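Local structure of protein-L-isoaspartate(D-aspartate) O-methyltransferase (Sulfolobus tokodaii, 1VBF) at residues L87-E90 with K94-S97. The protein probably catalyses the S-adenosyl-L-methionine-dependent methyl esterification of L-isoaspartyl residues in damaged proteins, a step in their repair or degradation. Residues are numbered along the deposited sequence; the frame is centred on the assembly and turned at random.
Sequences LIAE and KVVS
Ile88 meets Val95 through one pair of methyl groups: Ile88 CG2 lies 3.6 Å from Val95 CG2, and the two side chains run at about a right angle to each other. The torsions help to account for this choice of branches. In Ile88, CG1 stands beside the backbone N and CG2 is anti to it (chi1 -58°), which turns the CG2 methyl, not the CG1-CD1 arm, to Val95. The isoleucine side chain also packs on Val74 and Glu76 of strand 73-77 and on Leu63 of helix 56-65, which places it between the sheet and a second helix. Helix 83-91 is the crossover of a beta-alpha-beta unit, linking strands 73-77 and 94-99, neighbouring parallel strands of the Rossmann-like methyltransferase sheet; Val95 of strand 94-99 points its CB toward the helix. The nearest CA atoms of the two segments are those of Ala89 and Val95, 6.1 Å apart. Val95 CG2 reaches the helix backbone here, 3.9 Å from Ala89 N, while the Ala89 CB methyl is a looser neighbour at 4.4 Å from Val95 CG2. That single methyl therefore serves both helix residues, and Val95 accounts for the strand's whole share of the 106 Å² buried between the segments. With CG1 anti to the backbone N (chi1 177°), its CG2 is anti to the carbonyl carbon and is the methyl turned to the helix, while backbone hydrogen bonds join Val95 to Asn117 and Lys119, toward neighbouring strand 118-122. Glu90 instead bonds away from the strand: OE1 in a salt bridge with Lys22, OE2 in a hydrogen bond with the Tyr115 hydroxyl.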
loop_
_atom_site.group_PDB
_atom_site.type_symbol
_atom_site.label_atom_id
_atom_site.label_comp_id
_atom_site.label_asym_id
_atom_site.label_seq_id
_atom_site.Cartn_x
_atom_site.Cartn_y
_atom_site.Cartn_z
ATOM N N LEU B 87 -2.116 11.353 -40.896
ATOM C CA LEU B 87 -0.899 12.171 -40.872
ATOM C C LEU B 87 0.326 11.458 -41.442
ATOM O O LEU B 87 1.176 12.091 -42.074
ATOM C CB LEU B 87 -0.575 12.631 -39.450
ATOM C CG LEU B 87 -1.593 13.485 -38.673
ATOM C CD1 LEU B 87 -1.015 13.795 -37.300
ATOM C CD2 LEU B 87 -1.922 14.785 -39.421
ATOM N N ILE B 88 0.433 10.150 -41.224
ATOM C CA ILE B 88 1.569 9.401 -41.751
ATOM C C ILE B 88 1.412 9.230 -43.274
ATOM O O ILE B 88 2.349 9.445 -44.058
ATOM C CB ILE B 88 1.666 8.019 -41.070
ATOM C CG1 ILE B 88 1.808 8.206 -39.560
ATOM C CG2 ILE B 88 2.868 7.217 -41.623
ATOM C CD1 ILE B 88 1.801 6.921 -38.788
ATOM N N ALA B 89 0.211 8.845 -43.682
ATOM C CA ALA B 89 -0.111 8.650 -45.090
ATOM C C ALA B 89 0.237 9.901 -45.912
ATOM O O ALA B 89 0.698 9.810 -47.050
ATOM C CB ALA B 89 -1.584 8.329 -45.226
ATOM N N GLU B 90 0.002 11.072 -45.336
ATOM C CA GLU B 90 0.326 12.319 -46.010
ATOM C C GLU B 90 1.821 12.447 -46.326
ATOM O O GLU B 90 2.198 12.964 -47.362
ATOM C CB GLU B 90 -0.080 13.496 -45.135
ATOM C CG GLU B 90 -1.569 13.637 -44.902
ATOM C CD GLU B 90 -2.291 14.345 -46.044
ATOM O OE1 GLU B 90 -1.638 15.131 -46.771
ATOM O OE2 GLU B 90 -3.517 14.129 -46.194
ATOM N N LYS B 94 3.863 4.428 -48.469
ATOM C CA LYS B 94 2.818 3.488 -48.065
ATOM C C LYS B 94 2.707 3.251 -46.561
ATOM O O LYS B 94 3.699 3.296 -45.838
ATOM C CB LYS B 94 3.016 2.150 -48.774
ATOM C CG LYS B 94 2.393 2.138 -50.149
ATOM C CD LYS B 94 3.119 1.186 -51.058
ATOM C CE LYS B 94 3.104 1.704 -52.498
ATOM N NZ LYS B 94 4.187 1.064 -53.314
ATOM N N VAL B 95 1.489 2.977 -46.105
ATOM C CA VAL B 95 1.227 2.738 -44.693
ATOM C C VAL B 95 0.396 1.479 -44.460
ATOM O O VAL B 95 -0.725 1.381 -44.957
ATOM C CB VAL B 95 0.454 3.925 -44.068
ATOM C CG1 VAL B 95 0.116 3.649 -42.640
ATOM C CG2 VAL B 95 1.274 5.165 -44.142
ATOM N N VAL B 96 0.940 0.517 -43.714
ATOM C CA VAL B 96 0.194 -0.691 -43.362
ATOM C C VAL B 96 -0.228 -0.479 -41.898
ATOM O O VAL B 96 0.614 -0.262 -41.038
ATOM C CB VAL B 96 1.069 -1.950 -43.463
ATOM C CG1 VAL B 96 0.336 -3.126 -42.858
ATOM C CG2 VAL B 96 1.419 -2.242 -44.928
ATOM N N SER B 97 -1.522 -0.538 -41.611
ATOM C CA SER B 97 -1.998 -0.306 -40.257
ATOM C C SER B 97 -2.924 -1.400 -39.715
ATOM O O SER B 97 -3.950 -1.709 -40.317
ATOM C CB SER B 97 -2.717 1.029 -40.199
ATOM O OG SER B 97 -3.275 1.265 -38.920
#